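Local coordinates for protein NalD (PDB 5DAJ) that represses expression of the MexAB-OprM multidrug efflux pump as a secondary, TetR-family repressor, and is relieved of this role when novobiocin binds to it, at residues F23-S29 with Q114-F118; L88-L93 with L194-F198; F136-E141 with S163-H167. The contacts are given in a common frame with arbitrary orientation. Residue numbers count along the deposited sequence, not the author numbering.

Contact 1: F23-S29 with Q114-F118; sequences FLEKGVS and QRCEF
The C-terminal end of helix 6-26 in the DNA-binding domain meets the loop after helix 103-114 of the regulatory domain, a junction between the two domains of a TetR-family repressor. Helix 6-26 closes with Gly27 N hydrogen-bonded to Phe23 O (2.8 Å); Gly27 then leaves helical geometry at phi/psi 93/159, a conformation in which a CB would collide with Lys26 O. Nearest CA pairs are Gly27-Arg115 (4.6 Å) and Val28-Cys116 (5.1 Å). Arg115 (chi1 m, chi2 m) is the residue most buried by the contact, 103 Å²: its NH1 donates a hydrogen bond to Leu24 O (3.0 Å), and its own O accepts one from Val28 N (2.9 Å). Cys116, extended, sets CB 3.4 Å from Val28 CG2. Glu117 (chi1 p, chi2 t) brings CG within 3.2 Å of Ser29 OG, while its OE1 hydrogen-bonds to Ser29 N of the second subunit. Around this junction, Phe23 packs on Ile36 of helix 33-40, Phe58 of helix 54-63 and Ile111 of helix 103-114.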
loop_
_atom_site.group_PDB
_atom_site.type_symbol
_atom_site.label_atom_id
_atom_site.label_comp_id
_atom_site.label_asym_id
_atom_site.label_seq_id
_atom_site.Cartn_x
_atom_site.Cartn_y
_atom_site.Cartn_z
ATOM N N PHE A 23 -13.133 2.015 14.344
ATOM C CA PHE A 23 -12.051 2.360 13.408
ATOM C C PHE A 23 -12.467 2.060 11.977
ATOM O O PHE A 23 -12.274 2.884 11.079
ATOM C CB PHE A 23 -10.763 1.574 13.695
ATOM C CG PHE A 23 -10.033 1.979 14.948
ATOM C CD1 PHE A 23 -10.268 3.195 15.596
ATOM C CD2 PHE A 23 -9.057 1.140 15.461
ATOM C CE1 PHE A 23 -9.565 3.539 16.733
ATOM C CE2 PHE A 23 -8.349 1.478 16.607
ATOM C CZ PHE A 23 -8.601 2.681 17.241
ATOM N N LEU A 24 -13.063 0.888 11.796
ATOM C CA LEU A 24 -13.492 0.419 10.485
ATOM C C LEU A 24 -14.567 1.317 9.856
ATOM O O LEU A 24 -14.544 1.588 8.658
ATOM C CB LEU A 24 -13.987 -1.028 10.590
ATOM C CG LEU A 24 -14.212 -1.811 9.307
ATOM C CD1 LEU A 24 -12.940 -1.907 8.480
ATOM C CD2 LEU A 24 -14.712 -3.204 9.660
ATOM N N GLU A 25 -15.485 1.803 10.678
ATOM C CA GLU A 25 -16.593 2.635 10.203
ATOM C C GLU A 25 -16.252 4.133 10.121
ATOM O O GLU A 25 -16.620 4.810 9.161
ATOM C CB GLU A 25 -17.817 2.404 11.097
ATOM C CG GLU A 25 -19.101 2.955 10.511
ATOM N N LYS A 26 -15.574 4.642 11.141
ATOM C CA LYS A 26 -15.309 6.088 11.281
ATOM C C LYS A 26 -13.908 6.525 10.859
ATOM O O LYS A 26 -13.688 7.700 10.551
ATOM C CB LYS A 26 -15.526 6.517 12.738
ATOM C CG LYS A 26 -16.982 6.533 13.183
ATOM C CD LYS A 26 -17.132 6.337 14.693
ATOM C CE LYS A 26 -16.338 7.340 15.527
ATOM N NZ LYS A 26 -16.829 8.739 15.382
ATOM N N GLY A 27 -12.965 5.592 10.886
ATOM C CA GLY A 27 -11.546 5.920 10.764
ATOM C C GLY A 27 -10.930 6.094 12.136
ATOM O O GLY A 27 -11.634 6.363 13.104
ATOM N N VAL A 28 -9.611 5.966 12.217
ATOM C CA VAL A 28 -8.889 6.024 13.496
ATOM C C VAL A 28 -8.833 7.441 14.083
ATOM O O VAL A 28 -9.030 7.617 15.282
ATOM C CB VAL A 28 -7.457 5.441 13.370
ATOM C CG1 VAL A 28 -6.627 5.682 14.630
ATOM C CG2 VAL A 28 -7.529 3.947 13.096
ATOM N N SER A 29 -8.540 8.428 13.240
ATOM C CA SER A 29 -8.460 9.843 13.650
ATOM C C SER A 29 -9.739 10.324 14.331
ATOM O O SER A 29 -9.701 10.905 15.416
ATOM C CB SER A 29 -8.193 10.737 12.437
ATOM O OG SER A 29 -6.873 10.559 11.976
ATOM N N GLN A 114 -6.276 1.453 5.105
ATOM C CA GLN A 114 -7.370 2.233 4.532
ATOM C C GLN A 114 -8.072 3.228 5.455
ATOM O O GLN A 114 -8.595 4.254 4.981
ATOM C CB GLN A 114 -8.409 1.266 4.015
ATOM C CG GLN A 114 -9.151 1.747 2.798
ATOM C CD GLN A 114 -8.587 1.137 1.559
ATOM O OE1 GLN A 114 -8.410 -0.092 1.481
ATOM N NE2 GLN A 114 -8.269 1.985 0.580
ATOM N N ARG A 115 -8.080 2.939 6.751
ATOM C CA ARG A 115 -8.835 3.737 7.698
ATOM C C ARG A 115 -7.963 4.394 8.770
ATOM O O ARG A 115 -8.469 4.719 9.839
ATOM C CB ARG A 115 -9.892 2.874 8.381
ATOM C CG ARG A 115 -10.853 2.162 7.451
ATOM C CD ARG A 115 -11.888 3.101 6.855
ATOM N NE ARG A 115 -12.174 2.749 5.469
ATOM C CZ ARG A 115 -12.925 1.724 5.070
ATOM N NH1 ARG A 115 -13.507 0.907 5.943
ATOM N NH2 ARG A 115 -13.096 1.511 3.769
ATOM N N CYS A 116 -6.676 4.613 8.503
ATOM C CA CYS A 116 -5.844 5.345 9.457
ATOM C C CYS A 116 -4.674 6.100 8.843
ATOM O O CYS A 116 -4.084 5.677 7.868
ATOM C CB CYS A 116 -5.363 4.434 10.580
ATOM S SG CYS A 116 -3.824 3.595 10.282
ATOM N N GLU A 117 -4.363 7.238 9.447
ATOM C CA GLU A 117 -3.311 8.125 8.972
ATOM C C GLU A 117 -2.247 8.201 10.047
ATOM O O GLU A 117 -2.555 8.412 11.218
ATOM C CB GLU A 117 -3.855 9.526 8.602
ATOM C CG GLU A 117 -4.829 10.166 9.582
ATOM C CD GLU A 117 -5.414 11.474 9.075
ATOM O OE1 GLU A 117 -5.969 11.498 7.957
ATOM O OE2 GLU A 117 -5.325 12.493 9.790
ATOM N N PHE A 118 -0.992 8.053 9.634
ATOM C CA PHE A 118 0.129 7.989 10.568
ATOM C C PHE A 118 0.697 9.364 10.896
ATOM O O PHE A 118 1.736 9.785 10.394
ATOM C CB PHE A 118 1.178 7.026 10.049
ATOM C CG PHE A 118 0.692 5.614 10.014
ATOM C CD1 PHE A 118 0.716 4.830 11.166
ATOM C CD2 PHE A 118 0.151 5.081 8.857
ATOM C CE1 PHE A 118 0.243 3.527 11.155
ATOM C CE2 PHE A 118 -0.319 3.781 8.844
ATOM C CZ PHE A 118 -0.266 3.007 9.996
#

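Contact 2: L88-L93 with L194-F198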
loop_
_atom_site.group_PDB
_atom_site.type_symbol
_atom_site.label_atom_id
_atom_site.label_comp_id
_atom_site.label_asym_id
_atom_site.label_seq_id
_atom_site.Cartn_x
_atom_site.Cartn_y
_atom_site.Cartn_z
ATOM N N LEU A 88 8.610 -20.502 1.287
ATOM C CA LEU A 88 8.396 -19.055 1.168
ATOM C C LEU A 88 7.231 -18.745 0.222
ATOM O O LEU A 88 6.366 -17.923 0.552
ATOM C CB LEU A 88 9.666 -18.348 0.685
ATOM C CG LEU A 88 9.528 -16.847 0.423
ATOM C CD1 LEU A 88 9.101 -16.098 1.680
ATOM C CD2 LEU A 88 10.827 -16.286 -0.116
ATOM N N TYR A 89 7.224 -19.405 -0.937
ATOM C CA TYR A 89 6.105 -19.299 -1.885
ATOM C C TYR A 89 4.780 -19.697 -1.224
ATOM O O TYR A 89 3.802 -18.948 -1.276
ATOM C CB TYR A 89 6.345 -20.158 -3.127
ATOM C CG TYR A 89 5.137 -20.284 -4.019
ATOM C CD1 TYR A 89 4.813 -19.284 -4.921
ATOM C CD2 TYR A 89 4.311 -21.408 -3.959
ATOM C CE1 TYR A 89 3.704 -19.393 -5.740
ATOM C CE2 TYR A 89 3.195 -21.527 -4.775
ATOM C CZ TYR A 89 2.900 -20.515 -5.667
ATOM O OH TYR A 89 1.791 -20.631 -6.465
ATOM N N ASP A 90 4.777 -20.867 -0.586
ATOM C CA ASP A 90 3.607 -21.367 0.159
ATOM C C ASP A 90 3.112 -20.365 1.194
ATOM O O ASP A 90 1.917 -20.073 1.276
ATOM C CB ASP A 90 3.923 -22.690 0.875
ATOM C CG ASP A 90 4.020 -23.880 -0.074
ATOM O OD1 ASP A 90 3.555 -23.800 -1.228
ATOM O OD2 ASP A 90 4.555 -24.924 0.346
ATOM N N LEU A 91 4.042 -19.825 1.973
ATOM C CA LEU A 91 3.709 -18.812 2.983
ATOM C C LEU A 91 3.029 -17.578 2.376
ATOM O O LEU A 91 2.027 -17.083 2.911
ATOM C CB LEU A 91 4.959 -18.381 3.747
ATOM C CG LEU A 91 4.742 -17.281 4.799
ATOM C CD1 LEU A 91 3.977 -17.804 6.007
ATOM C CD2 LEU A 91 6.068 -16.687 5.234
ATOM N N CYS A 92 3.598 -17.076 1.285
ATOM C CA CYS A 92 3.051 -15.914 0.580
ATOM C C CYS A 92 1.672 -16.214 0.004
ATOM O O CYS A 92 0.742 -15.401 0.130
ATOM C CB CYS A 92 3.977 -15.481 -0.551
ATOM S SG CYS A 92 5.567 -14.846 0.007
ATOM N N LEU A 93 1.552 -17.387 -0.608
ATOM C CA LEU A 93 0.282 -17.852 -1.161
ATOM C C LEU A 93 -0.823 -17.882 -0.100
ATOM O O LEU A 93 -1.924 -17.390 -0.323
ATOM C CB LEU A 93 0.441 -19.247 -1.775
ATOM C CG LEU A 93 -0.812 -19.885 -2.380
ATOM C CD1 LEU A 93 -1.326 -19.061 -3.546
ATOM C CD2 LEU A 93 -0.517 -21.307 -2.835
ATOM N N LEU A 194 1.338 -14.426 -7.972
ATOM C CA LEU A 194 2.676 -14.635 -7.410
ATOM C C LEU A 194 3.641 -15.328 -8.376
ATOM O O LEU A 194 4.851 -15.082 -8.330
ATOM C CB LEU A 194 2.590 -15.448 -6.113
ATOM C CG LEU A 194 1.795 -14.804 -4.980
ATOM C CD1 LEU A 194 1.625 -15.790 -3.844
ATOM C CD2 LEU A 194 2.463 -13.536 -4.474
ATOM N N GLU A 195 3.096 -16.177 -9.242
ATOM C CA GLU A 195 3.892 -16.957 -10.200
ATOM C C GLU A 195 5.024 -16.167 -10.880
ATOM O O GLU A 195 6.193 -16.557 -10.761
ATOM C CB GLU A 195 2.984 -17.629 -11.249
ATOM C CG GLU A 195 3.673 -18.544 -12.266
ATOM C CD GLU A 195 4.368 -19.756 -11.655
ATOM O OE1 GLU A 195 4.222 -20.022 -10.434
ATOM O OE2 GLU A 195 5.066 -20.460 -12.422
ATOM N N PRO A 196 4.695 -15.056 -11.570
ATOM C CA PRO A 196 5.744 -14.364 -12.329
ATOM C C PRO A 196 6.891 -13.844 -11.469
ATOM O O PRO A 196 8.042 -13.914 -11.882
ATOM C CB PRO A 196 4.997 -13.201 -12.986
ATOM C CG PRO A 196 3.789 -12.993 -12.146
ATOM C CD PRO A 196 3.404 -14.355 -11.674
HETATM N N MSE A 197 6.581 -13.351 -10.274
HETATM C CA MSE A 197 7.624 -12.853 -9.366
HETATM C C MSE A 197 8.607 -13.954 -9.076
HETATM O O MSE A 197 9.818 -13.764 -9.213
HETATM C CB MSE A 197 7.045 -12.297 -8.069
HETATM C CG MSE A 197 8.095 -11.861 -7.040
HETATM SE SE MSE A 197 9.320 -10.489 -7.773
HETATM C CE MSE A 197 8.116 -8.935 -7.633
ATOM N N PHE A 198 8.098 -15.115 -8.677
ATOM C CA PHE A 198 8.972 -16.258 -8.360
ATOM C C PHE A 198 9.690 -16.833 -9.575
ATOM O O PHE A 198 10.860 -17.216 -9.475
ATOM C CB PHE A 198 8.209 -17.353 -7.632
ATOM C CG PHE A 198 8.002 -17.055 -6.185
ATOM C CD1 PHE A 198 6.922 -16.287 -5.773
ATOM C CD2 PHE A 198 8.912 -17.499 -5.235
ATOM C CE1 PHE A 198 6.733 -15.996 -4.434
ATOM C CE2 PHE A 198 8.720 -17.216 -3.897
ATOM C CZ PHE A 198 7.632 -16.463 -3.496
#
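Within the all-helical C-terminal regulatory domain of this TetR-family repressor, helices 84-101 and 186-201 pack nearly antiparallel. Their local axes make an angle of 153° and come no closer than 11.5 Å, a wide spacing filled by large side chains; Tyr89 lies level with Phe198 (CA atoms 7.7 Å apart) and Leu93 with Leu194 (7.4 Å). Leu88 touches the rim of the Phe198 ring, CG to CZ 4.4 Å, and also reaches Leu166 of helix 159-179 and Cys140 of helix 123-145. Tyr89 makes the central contact. Its ring stands perpendicular to that of Phe198 in a T-shaped (edge-to-face) pair, the Tyr edge directed at the Phe face with centroids 5.3 Å apart, and its CB adds a CH-pi contact 4.1 Å from the Phe198 centroid. Farther out on the tyrosine ring, CE1 of Tyr89 lies 4.1 Å from Leu194 CB. Trp205 extends the aromatic cluster, meeting Tyr89 edge-to-face and the Phe198 ring with planes at about 25°, and hydrogen-bonds to Glu195 OE1 through its indole NE1. One turn on, Cys92 points at the opposing helix: SG comes 4.4 Å from Phe198 CZ, and CB 4.1 Å from Leu194 CD1. The side-chain contacts across the pair are apolar. Helix 186-201 is kinked here: Pro196 has no N-H to give, and Met197 N also lacks a bond to the turn before. At Leu93 the meeting is largely with backbone: Leu194, in the mt rotamer, carries CD1 to 3.6 Å from Leu93 N and 4.2 Å from Leu93 CB.

Contact 3: F136-E141 with S163-H167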
loop_
_atom_site.group_PDB
_atom_site.type_symbol
_atom_site.label_atom_id
_atom_site.label_comp_id
_atom_site.label_asym_id
_atom_site.label_seq_id
_atom_site.Cartn_x
_atom_site.Cartn_y
_atom_site.Cartn_z
ATOM N N PHE A 136 10.484 -9.318 8.503
ATOM C CA PHE A 136 10.107 -10.206 7.394
ATOM C C PHE A 136 11.082 -10.077 6.212
ATOM O O PHE A 136 11.523 -11.072 5.633
ATOM C CB PHE A 136 8.680 -9.913 6.911
ATOM C CG PHE A 136 8.291 -10.696 5.685
ATOM C CD1 PHE A 136 7.837 -12.004 5.800
ATOM C CD2 PHE A 136 8.418 -10.142 4.414
ATOM C CE1 PHE A 136 7.500 -12.741 4.673
ATOM C CE2 PHE A 136 8.087 -10.873 3.277
ATOM C CZ PHE A 136 7.625 -12.176 3.408
ATOM N N ILE A 137 11.411 -8.839 5.874
ATOM C CA ILE A 137 12.367 -8.553 4.803
ATOM C C ILE A 137 13.753 -9.129 5.094
ATOM O O ILE A 137 14.395 -9.709 4.208
ATOM C CB ILE A 137 12.447 -7.035 4.517
ATOM C CG1 ILE A 137 11.156 -6.608 3.808
ATOM C CG2 ILE A 137 13.672 -6.694 3.672
ATOM C CD1 ILE A 137 11.044 -5.132 3.502
ATOM N N GLU A 138 14.213 -8.957 6.330
ATOM C CA GLU A 138 15.526 -9.483 6.752
ATOM C C GLU A 138 15.590 -11.012 6.706
ATOM O O GLU A 138 16.612 -11.587 6.334
ATOM C CB GLU A 138 15.916 -8.953 8.138
ATOM C CG GLU A 138 16.624 -7.613 8.070
ATOM C CD GLU A 138 16.733 -6.917 9.416
ATOM O OE1 GLU A 138 16.721 -7.623 10.460
ATOM O OE2 GLU A 138 16.838 -5.663 9.417
ATOM N N LEU A 139 14.488 -11.655 7.071
ATOM C CA LEU A 139 14.363 -13.119 6.981
ATOM C C LEU A 139 14.459 -13.624 5.546
ATOM O O LEU A 139 15.217 -14.553 5.265
ATOM C CB LEU A 139 13.045 -13.601 7.598
ATOM C CG LEU A 139 13.096 -14.345 8.939
ATOM C CD1 LEU A 139 13.917 -13.627 10.001
ATOM C CD2 LEU A 139 11.683 -14.575 9.456
ATOM N N CYS A 140 13.690 -13.006 4.653
ATOM C CA CYS A 140 13.742 -13.346 3.224
ATOM C C CYS A 140 15.127 -13.117 2.633
ATOM O O CYS A 140 15.661 -13.972 1.928
ATOM C CB CYS A 140 12.725 -12.541 2.430
ATOM S SG CYS A 140 11.038 -13.046 2.773
ATOM N N GLU A 141 15.707 -11.969 2.958
ATOM C CA GLU A 141 17.062 -11.625 2.530
ATOM C C GLU A 141 18.032 -12.746 2.912
ATOM O O GLU A 141 18.760 -13.268 2.068
ATOM C CB GLU A 141 17.508 -10.304 3.163
ATOM C CG GLU A 141 18.703 -9.648 2.485
ATOM C CD GLU A 141 18.928 -8.204 2.923
ATOM O OE1 GLU A 141 18.003 -7.582 3.496
ATOM O OE2 GLU A 141 20.040 -7.686 2.697
ATOM N N SER A 163 14.239 -9.840 -1.788
ATOM C CA SER A 163 13.344 -9.761 -0.622
ATOM C C SER A 163 12.434 -8.542 -0.688
ATOM O O SER A 163 11.276 -8.599 -0.265
ATOM C CB SER A 163 14.130 -9.746 0.692
ATOM O OG SER A 163 15.088 -8.711 0.688
ATOM N N ARG A 164 12.967 -7.448 -1.214
ATOM C CA ARG A 164 12.225 -6.184 -1.299
ATOM C C ARG A 164 11.218 -6.189 -2.437
ATOM O O ARG A 164 10.109 -5.704 -2.272
ATOM C CB ARG A 164 13.170 -4.997 -1.425
ATOM C CG ARG A 164 13.837 -4.681 -0.102
ATOM C CD ARG A 164 15.165 -3.996 -0.253
ATOM N NE ARG A 164 15.732 -3.718 1.067
ATOM C CZ ARG A 164 16.312 -4.615 1.866
ATOM N NH1 ARG A 164 16.395 -5.890 1.539
ATOM N NH2 ARG A 164 16.811 -4.224 3.023
ATOM N N ALA A 165 11.612 -6.750 -3.575
ATOM C CA ALA A 165 10.698 -6.935 -4.702
ATOM C C ALA A 165 9.523 -7.810 -4.285
ATOM O O ALA A 165 8.362 -7.453 -4.514
ATOM C CB ALA A 165 11.416 -7.559 -5.894
ATOM N N LEU A 166 9.833 -8.922 -3.626
ATOM C CA LEU A 166 8.803 -9.865 -3.175
ATOM C C LEU A 166 7.843 -9.222 -2.189
ATOM O O LEU A 166 6.638 -9.296 -2.361
ATOM C CB LEU A 166 9.408 -11.113 -2.529
ATOM C CG LEU A 166 8.392 -12.133 -1.980
ATOM C CD1 LEU A 166 7.389 -12.583 -3.027
ATOM C CD2 LEU A 166 9.109 -13.339 -1.416
ATOM N N HIS A 167 8.388 -8.589 -1.159
ATOM C CA HIS A 167 7.560 -7.967 -0.131
ATOM C C HIS A 167 6.648 -6.890 -0.708
ATOM O O HIS A 167 5.474 -6.793 -0.319
ATOM C CB HIS A 167 8.380 -7.355 1.002
ATOM C CG HIS A 167 7.531 -6.703 2.045
ATOM N ND1 HIS A 167 7.278 -5.351 2.058
ATOM C CD2 HIS A 167 6.798 -7.231 3.051
ATOM C CE1 HIS A 167 6.459 -5.068 3.052
ATOM N NE2 HIS A 167 6.153 -6.194 3.673
#
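Helices 123-145 and 159-179 cross steeply here, their local axes at 129° and 9.2 Å apart at the closest point; Glu141 and Ser163 have the nearest CA atoms, 5.2 Å apart. The small Ser163 permits this approach: its CB lies 3.5 Å from both Ile137 O and Glu141 N and 3.6 Å from Cys140 CB, while its OG turns back to the carbonyls of Pro159 and Arg160 in its own helix. Farther along, larger groups span the gap. Ile137 CG1 lies 4.0 Å from His167 CB, and Phe136 CD2 comes 3.6 Å from His167 CD2, the two rings inclined at 49°. On the flank, Arg164 NH1 forms a salt bridge to Glu141 OE1 (3.0 Å) and also hydrogen-bonds to Arg160 O; Ile137 CG2 sits over one guanidinium face, 3.6 Å from Arg164 NH1. On the second subunit, His167 ND1 hydrogen-bonds to Asp176, Ile137 packs on Leu183, and Arg164 packs on Leu193 with a weak hydrogen bond from NE to Leu183 O. The contact is therefore mostly close van der Waals packing around Ser163 with one salt bridge at its flank, and Arg164 and His167 also have polar partners beyond the two segments.

Contacts 2 and 3 form one continuous core in the regulatory domain, their centres 12 Å apart. Helix 159-179 mediates: Leu166 CD2 lies 3.7 Å from Leu88 CD2 and Leu166 CD1 3.7 Å from Phe198 CE1, while helix 84-101 meets helix 123-145 directly, Leu88 CD1 3.8 Å from Cys140 SG. Contact 1 stands apart on the opposite side of the chain's centre, its centre about 30 Å from that of contact 2 and about 28 Å from that of contact 3. It joins the regulatory domain to the predicted helix-turn-helix domain, so a shift of helices caused by ligand would probably pass through such a junction to reach DNA. All three contacts touch the second subunit.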